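Local coordinates for protein AxyAgu115A (Amphibacillus xylanus NBRC 15112, PDB 6NPS) that acts as a family GH115 alpha-glucuronidase, probably hydrolysing the links that hold glucuronic acid side groups on arabinoglucuronoxylan, at residues Gly92-Phe97 with Ser167-Gly172; Met437-Gly442 with Tyr469-Trp474; Phe464-Tyr469 with Asp483-Gln488. The protein carries 3 engineered substitutions. One frame throughout, in Å; residues are numbered along the deposited sequence.

Contact 1 joins the loop before strand 97-106 of the N-terminal mixed sheet to strand 170-174 of the TIM barrel, while contacts 2 and 3 lie among helices 428-440, 458-469, 471-474 and 482-494. Contacts 1 and 2, centres about 14 Å apart, meet where Ser167 OG lies 2.7 Å from Phe471 N, a probable hydrogen bond. Contacts 1 and 3, centres about 17 Å apart, are joined by a probable bond of 3.0 Å from Val168 N to Ala468 O. Contacts 2 and 3, centres about 12 Å apart, share Tyr469. Glycerol molecules, probably from the crystallisation liquor, accompany both: one is hydrogen-bonded to Gly442 O, another to Lys473 NZ and Trp474 NE1, and Asp466 OD2 also binds glycerol.

Contact 1. Residues Gly92-Phe97 with Ser167-Gly172; sequences GKREVF and SVKYRG
Arg94 and Lys169 mark the nearest approach of the two backbones, with Arg94 CA 8.7 Å from Lys169 CA, a gap bridged by side chains and one water. Segment 92-97 is a loop entering strand 97-106, while 167-172 passes from loop into strand 170-174. Arginine and glutamate suit the gap, being long and oppositely charged. Arg171 grips Glu95 end-on, both terminal nitrogens converging on OE1: NH2 at 2.9 Å and NH1 at 3.1 Å. OE1 sits close to the guanidinium plane, and the carboxylate stands nearly perpendicular to it, 88° away. A bend at chi3 (-55°) brings NH1 back to its own segment, where it also donates to Val168 O at 2.9 Å; NH2 has a further acceptor in Lys209 O. Glu95 OE2 makes a salt bridge with Arg121 and accepts a hydrogen bond from Asn211. A leucine in place of Arg171 would probably leave Glu95 OE1 without its charged mate and Val168 O without this donor. Beside the salt bridge, the Lys169 aliphatic chain crosses Arg94 at about a right angle, CG over one guanidinium face, and water 1 links Arg94 NH1 to Lys169 O. The arrangement ties the N-terminal mixed sheet, through the loop before strand 97-106, to the start of strand 170-174 in the eight-stranded parallel sheet of the TIM barrel.

Contact 2. Residues Met437-Gly442 with Tyr469-Trp474; sequences MAYDFG and YDFDKW
Tyr439, on the last turn of helix 428-440, lays its ring flat against that of Phe471, which begins the short helix 471-474. Its CG is anti to the backbone N (chi1 -168°), which carries the ring out toward the partner. From the start of the side chain, CB already lies 3.5 Å from Phe471 CZ. CG rests over the centre of the phenylalanine ring. On one side of the tyrosine, CD1 makes the nearest approach of the pair, 3.3 Å to Phe471 CE2, and CE1 follows at 3.6 Å from Phe471 CD2. On the other side CD2 is 3.8 Å from Phe471 CD1, and CE2 meets Phe471 CG at 3.9 Å. Tyr439 CZ, at the far end of the ring, still faces Phe471 CD2. The hydroxyl reaches beyond the stacked ring and makes no close contact with Phe471. The two side chains run past each other in opposite directions, and the rings of Tyr439 and Phe471 form a face-to-face stack, centroids 3.7 Å apart and planes nearly parallel.

Each helix end beside the stack has its own capping arrangement. Gly442, with positive phi, is the C-prime residue of a Schellman motif ending helix 428-440, a conformation in which a side chain would jam against the preceding carbonyl O. Asp470 is the N-cap of helix 471-474, its OD1 accepting from Lys473 N. Trp447 of strand 446-450 touches both stacked side chains. The stack is apolar, resting on dispersion and shape complementarity, and the nearby Asp440 OD1 hydrogen-bonds to Thr476 OG1 rather than across the contact.

Contact 3. Residues Phe464-Tyr469 with Asp483-Gln488; sequences FLDLAY and DDYTKQ
Asp466 and Tyr485 join two helices of the TIM-barrel region: helix 458-469, which follows barrel strand 446-450, and helix 482-494 later in the chain. Their CA atoms are 9.6 Å apart, the smallest such separation between the segments, and the span is closed by one long aromatic side chain reaching a short acid. Tyr485 OH donates to Asp466 OD2 over 2.6 Å, entering at the anti lone pair, on the side away from OD1. The side chains cross at about a right angle and the carboxylate plane is turned 65° from the ring. The acid sits at the ring's edge, close to its plane, with OD2 also 3.3 Å from Tyr485 CE1 and Asp466 CB 3.8 Å from that same carbon. Tyrosine suits this place because its ring can be buried among apolar neighbours while its hydroxyl serves a polar group at the far end.

The second shell holds both groups in position. Lys209 forms a salt bridge with Asp466 OD1, so each carboxylate oxygen has a partner of its own, and OD2 also bonds to a glycerol, probably from the crystallisation liquor. With chi1 at -177° the Tyr485 ring swings clear of its own backbone N and extends toward helix 458-469, where Phe463 meets it edge-to-face and Leu428 of helix 428-440 touches it. Farther out, Phe464 and Leu467 pack helix 458-469 against Met435 and Trp447, and Asp483 and Thr486 rest on Phe507 of helix 500-519. Trp474 completes the aromatic surroundings of the tyrosine in another edge-to-face pair, with Trp474 CE2 lying against Tyr485 CD1.

Contact 1. Residues Gly92-Phe97 with Ser167-Gly172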
loop_
_atom_site.group_PDB
_atom_site.type_symbol
_atom_site.label_atom_id
_atom_site.label_comp_id
_atom_site.label_asym_id
_atom_site.label_seq_id
_atom_site.Cartn_x
_atom_site.Cartn_y
_atom_site.Cartn_z
ATOM N N GLY A 92 -5.342 -50.432 -46.404
ATOM C CA GLY A 92 -6.536 -49.653 -46.172
ATOM C C GLY A 92 -6.607 -48.909 -44.848
ATOM O O GLY A 92 -7.465 -48.031 -44.706
ATOM N N LYS A 93 -5.751 -49.235 -43.867
ATOM C CA LYS A 93 -5.784 -48.578 -42.567
ATOM C C LYS A 93 -5.094 -47.220 -42.625
ATOM O O LYS A 93 -4.264 -46.962 -43.490
ATOM C CB LYS A 93 -5.128 -49.448 -41.500
ATOM C CG LYS A 93 -5.986 -50.650 -41.159
ATOM C CD LYS A 93 -5.417 -51.422 -40.022
ATOM C CE LYS A 93 -6.343 -52.580 -39.678
ATOM N NZ LYS A 93 -5.731 -53.404 -38.602
ATOM N N ARG A 94 -5.431 -46.354 -41.664
ATOM C CA ARG A 94 -4.981 -44.970 -41.646
ATOM C C ARG A 94 -3.730 -44.859 -40.776
ATOM O O ARG A 94 -3.780 -45.182 -39.588
ATOM C CB ARG A 94 -6.094 -44.077 -41.103
ATOM C CG ARG A 94 -5.770 -42.578 -41.067
ATOM C CD ARG A 94 -6.965 -41.716 -40.599
ATOM N NE ARG A 94 -8.020 -42.490 -39.937
ATOM C CZ ARG A 94 -8.090 -42.754 -38.625
ATOM N NH1 ARG A 94 -7.155 -42.317 -37.773
ATOM N NH2 ARG A 94 -9.104 -43.471 -38.156
ATOM N N GLU A 95 -2.624 -44.396 -41.362
ATOM C CA GLU A 95 -1.402 -44.073 -40.628
ATOM C C GLU A 95 -0.904 -45.252 -39.787
ATOM O O GLU A 95 -0.527 -45.100 -38.627
ATOM C CB GLU A 95 -1.626 -42.824 -39.768
ATOM C CG GLU A 95 -2.087 -41.635 -40.625
ATOM C CD GLU A 95 -2.271 -40.311 -39.867
ATOM O OE1 GLU A 95 -2.415 -40.301 -38.630
ATOM O OE2 GLU A 95 -2.303 -39.259 -40.544
ATOM N N VAL A 96 -0.881 -46.441 -40.388
ATOM C CA VAL A 96 -0.386 -47.635 -39.709
ATOM C C VAL A 96 0.885 -48.130 -40.412
ATOM O O VAL A 96 1.055 -47.935 -41.620
ATOM C CB VAL A 96 -1.508 -48.719 -39.732
ATOM C CG1 VAL A 96 -0.939 -50.112 -39.677
ATOM C CG2 VAL A 96 -2.499 -48.484 -38.587
ATOM N N PHE A 97 1.756 -48.852 -39.693
ATOM C CA PHE A 97 2.876 -49.472 -40.395
ATOM C C PHE A 97 3.138 -50.868 -39.855
ATOM O O PHE A 97 2.705 -51.235 -38.759
ATOM C CB PHE A 97 4.155 -48.611 -40.308
ATOM C CG PHE A 97 4.619 -48.381 -38.914
ATOM C CD1 PHE A 97 5.475 -49.285 -38.300
ATOM C CD2 PHE A 97 4.188 -47.276 -38.204
ATOM C CE1 PHE A 97 5.907 -49.070 -36.987
ATOM C CE2 PHE A 97 4.614 -47.053 -36.906
ATOM C CZ PHE A 97 5.476 -47.961 -36.297
ATOM N N SER A 167 -5.506 -42.739 -32.204
ATOM C CA SER A 167 -6.790 -42.588 -31.521
ATOM C C SER A 167 -7.498 -41.304 -31.955
ATOM O O SER A 167 -8.733 -41.264 -32.022
ATOM C CB SER A 167 -6.599 -42.583 -29.994
ATOM O OG SER A 167 -5.782 -43.642 -29.559
ATOM N N VAL A 168 -6.745 -40.256 -32.292
ATOM C CA VAL A 168 -7.344 -39.005 -32.743
ATOM C C VAL A 168 -6.942 -38.777 -34.209
ATOM O O VAL A 168 -5.762 -38.871 -34.572
ATOM C CB VAL A 168 -6.951 -37.804 -31.844
ATOM C CG1 VAL A 168 -7.527 -36.470 -32.441
ATOM C CG2 VAL A 168 -7.408 -38.032 -30.360
ATOM N N LYS A 169 -7.920 -38.454 -35.050
ATOM C CA LYS A 169 -7.665 -38.453 -36.497
ATOM C C LYS A 169 -6.689 -37.355 -36.941
ATOM O O LYS A 169 -5.788 -37.614 -37.764
ATOM C CB LYS A 169 -8.967 -38.320 -37.265
ATOM C CG LYS A 169 -8.749 -38.606 -38.773
ATOM C CD LYS A 169 -10.078 -38.599 -39.543
ATOM C CE LYS A 169 -9.875 -39.036 -40.999
ATOM N NZ LYS A 169 -11.133 -38.921 -41.816
ATOM N N TYR A 170 -6.853 -36.124 -36.433
ATOM C CA TYR A 170 -5.965 -35.001 -36.751
ATOM C C TYR A 170 -5.331 -34.461 -35.469
ATOM O O TYR A 170 -6.045 -34.142 -34.512
ATOM C CB TYR A 170 -6.740 -33.890 -37.441
ATOM C CG TYR A 170 -7.446 -34.360 -38.701
ATOM C CD1 TYR A 170 -6.712 -34.762 -39.825
ATOM C CD2 TYR A 170 -8.846 -34.435 -38.770
ATOM C CE1 TYR A 170 -7.335 -35.146 -40.973
ATOM C CE2 TYR A 170 -9.487 -34.846 -39.956
ATOM C CZ TYR A 170 -8.712 -35.201 -41.039
ATOM O OH TYR A 170 -9.282 -35.627 -42.222
ATOM N N ARG A 171 -3.999 -34.336 -35.460
ATOM C CA ARG A 171 -3.245 -34.158 -34.205
ATOM C C ARG A 171 -2.114 -33.178 -34.481
ATOM O O ARG A 171 -1.277 -33.446 -35.352
ATOM C CB ARG A 171 -2.635 -35.488 -33.682
ATOM C CG ARG A 171 -3.555 -36.721 -33.573
ATOM C CD ARG A 171 -2.747 -38.047 -33.363
ATOM N NE ARG A 171 -1.743 -38.270 -34.407
ATOM C CZ ARG A 171 -2.028 -38.646 -35.660
ATOM N NH1 ARG A 171 -3.302 -38.882 -36.021
ATOM N NH2 ARG A 171 -1.033 -38.828 -36.526
ATOM N N GLY A 172 -2.067 -32.051 -33.776
ATOM C CA GLY A 172 -0.951 -31.158 -34.024
ATOM C C GLY A 172 -0.941 -29.928 -33.142
ATOM O O GLY A 172 -1.515 -29.907 -32.049
HETATM O O HOH W 1 -5.077 -40.406 -38.255
#

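Contact 2. Residues Met437-Gly442 with Tyr469-Trp474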
loop_
_atom_site.group_PDB
_atom_site.type_symbol
_atom_site.label_atom_id
_atom_site.label_comp_id
_atom_site.label_asym_id
_atom_site.label_seq_id
_atom_site.Cartn_x
_atom_site.Cartn_y
_atom_site.Cartn_z
ATOM N N MET A 437 -10.972 -35.964 -20.478
ATOM C CA MET A 437 -12.396 -35.670 -20.392
ATOM C C MET A 437 -12.980 -35.317 -21.765
ATOM O O MET A 437 -14.106 -35.722 -22.099
ATOM C CB MET A 437 -12.621 -34.531 -19.417
ATOM C CG MET A 437 -14.062 -34.349 -19.084
ATOM S SD MET A 437 -14.214 -33.118 -17.801
ATOM C CE MET A 437 -15.973 -33.106 -17.535
ATOM N N ALA A 438 -12.241 -34.554 -22.568
ATOM C CA ALA A 438 -12.719 -34.217 -23.914
ATOM C C ALA A 438 -12.901 -35.473 -24.757
ATOM O O ALA A 438 -13.920 -35.634 -25.450
ATOM C CB ALA A 438 -11.732 -33.269 -24.575
ATOM N N TYR A 439 -11.960 -36.421 -24.653
ATOM C CA TYR A 439 -12.120 -37.694 -25.355
ATOM C C TYR A 439 -13.321 -38.472 -24.836
ATOM O O TYR A 439 -14.079 -39.058 -25.616
ATOM C CB TYR A 439 -10.841 -38.516 -25.202
ATOM C CG TYR A 439 -10.748 -39.713 -26.104
ATOM C CD1 TYR A 439 -11.369 -40.910 -25.765
ATOM C CD2 TYR A 439 -10.028 -39.655 -27.292
ATOM C CE1 TYR A 439 -11.268 -42.043 -26.599
ATOM C CE2 TYR A 439 -9.926 -40.758 -28.114
ATOM C CZ TYR A 439 -10.550 -41.946 -27.762
ATOM O OH TYR A 439 -10.438 -43.043 -28.577
ATOM N N ASP A 440 -13.490 -38.514 -23.514
ATOM C CA ASP A 440 -14.628 -39.197 -22.907
ATOM C C ASP A 440 -15.959 -38.620 -23.378
ATOM O O ASP A 440 -16.963 -39.336 -23.443
ATOM C CB ASP A 440 -14.548 -39.102 -21.378
ATOM C CG ASP A 440 -13.313 -39.853 -20.771
ATOM O OD1 ASP A 440 -12.709 -40.730 -21.457
ATOM O OD2 ASP A 440 -12.958 -39.553 -19.579
ATOM N N PHE A 441 -16.018 -37.327 -23.642
ATOM C CA PHE A 441 -17.248 -36.744 -24.160
ATOM C C PHE A 441 -17.353 -36.859 -25.687
ATOM O O PHE A 441 -18.223 -36.217 -26.286
ATOM C CB PHE A 441 -17.355 -35.271 -23.763
ATOM C CG PHE A 441 -17.901 -35.034 -22.358
ATOM C CD1 PHE A 441 -17.097 -35.257 -21.253
ATOM C CD2 PHE A 441 -19.209 -34.567 -22.170
ATOM C CE1 PHE A 441 -17.567 -35.017 -19.965
ATOM C CE2 PHE A 441 -19.699 -34.322 -20.907
ATOM C CZ PHE A 441 -18.868 -34.541 -19.793
ATOM N N GLY A 442 -16.460 -37.604 -26.328
ATOM C CA GLY A 442 -16.577 -37.841 -27.750
ATOM C C GLY A 442 -15.899 -36.813 -28.625
ATOM O O GLY A 442 -16.285 -36.666 -29.784
ATOM N N TYR A 469 -2.123 -39.759 -30.063
ATOM C CA TYR A 469 -1.775 -40.876 -30.933
ATOM C C TYR A 469 -2.216 -42.213 -30.348
ATOM O O TYR A 469 -2.748 -43.055 -31.074
ATOM C CB TYR A 469 -0.271 -40.853 -31.195
ATOM C CG TYR A 469 0.246 -42.010 -32.032
ATOM C CD1 TYR A 469 0.066 -42.035 -33.423
ATOM C CD2 TYR A 469 0.915 -43.079 -31.434
ATOM C CE1 TYR A 469 0.540 -43.110 -34.189
ATOM C CE2 TYR A 469 1.397 -44.159 -32.199
ATOM C CZ TYR A 469 1.205 -44.155 -33.568
ATOM O OH TYR A 469 1.685 -45.207 -34.302
ATOM N N ASP A 470 -2.013 -42.439 -29.043
ATOM C CA ASP A 470 -2.292 -43.749 -28.396
ATOM C C ASP A 470 -3.052 -43.497 -27.098
ATOM O O ASP A 470 -2.490 -43.466 -25.993
ATOM C CB ASP A 470 -1.002 -44.545 -28.149
ATOM C CG ASP A 470 -1.262 -46.021 -27.781
ATOM O OD1 ASP A 470 -2.408 -46.390 -27.439
ATOM O OD2 ASP A 470 -0.290 -46.805 -27.827
ATOM N N PHE A 471 -4.357 -43.291 -27.239
ATOM C CA PHE A 471 -5.147 -42.950 -26.063
ATOM C C PHE A 471 -5.294 -44.152 -25.132
ATOM O O PHE A 471 -5.451 -43.991 -23.918
ATOM C CB PHE A 471 -6.509 -42.413 -26.516
ATOM C CG PHE A 471 -7.265 -41.741 -25.443
ATOM C CD1 PHE A 471 -7.001 -40.410 -25.133
ATOM C CD2 PHE A 471 -8.221 -42.444 -24.711
ATOM C CE1 PHE A 471 -7.697 -39.771 -24.116
ATOM C CE2 PHE A 471 -8.930 -41.825 -23.681
ATOM C CZ PHE A 471 -8.671 -40.508 -23.380
ATOM N N ASP A 472 -5.233 -45.365 -25.670
ATOM C CA ASP A 472 -5.362 -46.528 -24.800
ATOM C C ASP A 472 -4.162 -46.667 -23.873
ATOM O O ASP A 472 -4.321 -47.102 -22.723
ATOM C CB ASP A 472 -5.568 -47.782 -25.631
ATOM C CG ASP A 472 -6.873 -47.724 -26.428
ATOM O OD1 ASP A 472 -7.837 -47.077 -25.951
ATOM O OD2 ASP A 472 -6.930 -48.303 -27.537
ATOM N N LYS A 473 -2.967 -46.257 -24.322
ATOM C CA LYS A 473 -1.805 -46.306 -23.438
ATOM C C LYS A 473 -1.814 -45.177 -22.405
ATOM O O LYS A 473 -1.430 -45.397 -21.239
ATOM C CB LYS A 473 -0.514 -46.249 -24.256
ATOM C CG LYS A 473 0.711 -46.613 -23.420
ATOM C CD LYS A 473 2.027 -46.227 -24.092
ATOM C CE LYS A 473 2.084 -46.720 -25.531
ATOM N NZ LYS A 473 3.266 -46.167 -26.272
ATOM N N TRP A 474 -2.146 -43.934 -22.812
ATOM C CA TRP A 474 -1.910 -42.804 -21.923
ATOM C C TRP A 474 -3.184 -42.131 -21.441
ATOM O O TRP A 474 -3.100 -41.234 -20.595
ATOM C CB TRP A 474 -1.003 -41.760 -22.584
ATOM C CG TRP A 474 0.381 -42.290 -22.877
ATOM C CD1 TRP A 474 0.922 -42.533 -24.095
ATOM C CD2 TRP A 474 1.375 -42.634 -21.916
ATOM N NE1 TRP A 474 2.202 -43.006 -23.955
ATOM C CE2 TRP A 474 2.498 -43.097 -22.626
ATOM C CE3 TRP A 474 1.415 -42.625 -20.518
ATOM C CZ2 TRP A 474 3.668 -43.547 -21.989
ATOM C CZ3 TRP A 474 2.587 -43.063 -19.872
ATOM C CH2 TRP A 474 3.690 -43.518 -20.612
#

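Contact 3. Residues Phe464-Tyr469 with Asp483-Gln488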
loop_
_atom_site.group_PDB
_atom_site.type_symbol
_atom_site.label_atom_id
_atom_site.label_comp_id
_atom_site.label_asym_id
_atom_site.label_seq_id
_atom_site.Cartn_x
_atom_site.Cartn_y
_atom_site.Cartn_z
ATOM N N PHE A 464 0.900 -34.293 -25.144
ATOM C CA PHE A 464 -0.356 -34.013 -25.828
ATOM C C PHE A 464 -0.479 -34.855 -27.096
ATOM O O PHE A 464 -1.505 -35.519 -27.325
ATOM C CB PHE A 464 -0.405 -32.516 -26.156
ATOM C CG PHE A 464 -1.712 -32.041 -26.787
ATOM C CD1 PHE A 464 -1.821 -31.943 -28.161
ATOM C CD2 PHE A 464 -2.763 -31.609 -25.994
ATOM C CE1 PHE A 464 -3.012 -31.485 -28.776
ATOM C CE2 PHE A 464 -3.960 -31.162 -26.562
ATOM C CZ PHE A 464 -4.076 -31.077 -27.977
ATOM N N LEU A 465 0.597 -34.915 -27.882
ATOM C CA LEU A 465 0.581 -35.693 -29.118
ATOM C C LEU A 465 0.750 -37.202 -28.878
ATOM O O LEU A 465 0.302 -38.011 -29.713
ATOM C CB LEU A 465 1.671 -35.157 -30.062
ATOM C CG LEU A 465 1.364 -33.727 -30.577
ATOM C CD1 LEU A 465 2.456 -33.204 -31.476
ATOM C CD2 LEU A 465 0.028 -33.679 -31.332
ATOM N N ASP A 466 1.363 -37.615 -27.760
ATOM C CA ASP A 466 1.419 -39.048 -27.463
ATOM C C ASP A 466 0.064 -39.531 -26.999
ATOM O O ASP A 466 -0.357 -40.641 -27.330
ATOM C CB ASP A 466 2.466 -39.340 -26.373
ATOM C CG ASP A 466 3.811 -39.771 -26.943
ATOM O OD1 ASP A 466 3.805 -40.535 -27.931
ATOM O OD2 ASP A 466 4.875 -39.341 -26.404
ATOM N N LEU A 467 -0.621 -38.697 -26.219
ATOM C CA LEU A 467 -1.997 -38.953 -25.806
ATOM C C LEU A 467 -2.940 -39.022 -27.002
ATOM O O LEU A 467 -3.777 -39.934 -27.090
ATOM C CB LEU A 467 -2.424 -37.841 -24.827
ATOM C CG LEU A 467 -3.807 -37.994 -24.192
ATOM C CD1 LEU A 467 -3.869 -39.328 -23.446
ATOM C CD2 LEU A 467 -4.082 -36.799 -23.266
ATOM N N ALA A 468 -2.813 -38.081 -27.950
ATOM C CA ALA A 468 -3.653 -38.100 -29.151
ATOM C C ALA A 468 -3.386 -39.342 -29.989
ATOM O O ALA A 468 -4.310 -39.925 -30.578
ATOM C CB ALA A 468 -3.415 -36.848 -30.022
ATOM N N TYR A 469 -2.123 -39.759 -30.063
ATOM C CA TYR A 469 -1.775 -40.876 -30.933
ATOM C C TYR A 469 -2.216 -42.213 -30.348
ATOM O O TYR A 469 -2.748 -43.055 -31.074
ATOM C CB TYR A 469 -0.271 -40.853 -31.195
ATOM C CG TYR A 469 0.246 -42.010 -32.032
ATOM C CD1 TYR A 469 0.066 -42.035 -33.423
ATOM C CD2 TYR A 469 0.915 -43.079 -31.434
ATOM C CE1 TYR A 469 0.540 -43.110 -34.189
ATOM C CE2 TYR A 469 1.397 -44.159 -32.199
ATOM C CZ TYR A 469 1.205 -44.155 -33.568
ATOM O OH TYR A 469 1.685 -45.207 -34.302
ATOM N N ASP A 483 3.404 -39.160 -14.240
ATOM C CA ASP A 483 4.745 -39.308 -13.679
ATOM C C ASP A 483 5.551 -40.338 -14.457
ATOM O O ASP A 483 6.732 -40.121 -14.747
ATOM C CB ASP A 483 4.686 -39.728 -12.206
ATOM C CG ASP A 483 4.329 -38.581 -11.274
ATOM O OD1 ASP A 483 4.135 -37.433 -11.752
ATOM O OD2 ASP A 483 4.236 -38.839 -10.048
ATOM N N ASP A 484 4.960 -41.509 -14.713
ATOM C CA ASP A 484 5.603 -42.495 -15.584
ATOM C C ASP A 484 5.899 -41.927 -16.972
ATOM O O ASP A 484 6.965 -42.201 -17.544
ATOM C CB ASP A 484 4.734 -43.744 -15.702
ATOM C CG ASP A 484 4.775 -44.596 -14.440
ATOM O OD1 ASP A 484 5.622 -44.331 -13.550
ATOM O OD2 ASP A 484 3.950 -45.526 -14.333
ATOM N N TYR A 485 4.972 -41.146 -17.543
ATOM C CA TYR A 485 5.260 -40.526 -18.842
ATOM C C TYR A 485 6.496 -39.641 -18.737
ATOM O O TYR A 485 7.402 -39.706 -19.579
ATOM C CB TYR A 485 4.088 -39.669 -19.351
ATOM C CG TYR A 485 4.428 -39.121 -20.739
ATOM C CD1 TYR A 485 4.135 -39.854 -21.865
ATOM C CD2 TYR A 485 5.103 -37.889 -20.898
ATOM C CE1 TYR A 485 4.476 -39.388 -23.162
ATOM C CE2 TYR A 485 5.452 -37.418 -22.150
ATOM C CZ TYR A 485 5.133 -38.168 -23.278
ATOM O OH TYR A 485 5.469 -37.705 -24.518
ATOM N N THR A 486 6.552 -38.815 -17.685
ATOM C CA THR A 486 7.674 -37.895 -17.529
ATOM C C THR A 486 8.971 -38.669 -17.445
ATOM O O THR A 486 9.951 -38.344 -18.129
ATOM C CB THR A 486 7.452 -37.019 -16.289
ATOM O OG1 THR A 486 6.176 -36.392 -16.415
ATOM C CG2 THR A 486 8.513 -35.908 -16.128
ATOM N N LYS A 487 8.978 -39.752 -16.654
ATOM C CA LYS A 487 10.208 -40.508 -16.498
ATOM C C LYS A 487 10.612 -41.151 -17.805
ATOM O O LYS A 487 11.800 -41.223 -18.121
ATOM C CB LYS A 487 10.049 -41.566 -15.405
ATOM C CG LYS A 487 9.823 -40.918 -14.039
ATOM C CD LYS A 487 9.714 -42.015 -12.960
ATOM C CE LYS A 487 10.041 -41.436 -11.584
ATOM N NZ LYS A 487 8.854 -41.231 -10.719
ATOM N N GLN A 488 9.642 -41.671 -18.561
ATOM C CA GLN A 488 9.971 -42.204 -19.879
ATOM C C GLN A 488 10.480 -41.111 -20.813
ATOM O O GLN A 488 11.360 -41.360 -21.668
ATOM C CB GLN A 488 8.744 -42.905 -20.491
ATOM C CG GLN A 488 8.538 -44.265 -19.818
ATOM C CD GLN A 488 7.291 -45.016 -20.268
ATOM O OE1 GLN A 488 6.975 -45.083 -21.460
ATOM N NE2 GLN A 488 6.588 -45.607 -19.304
#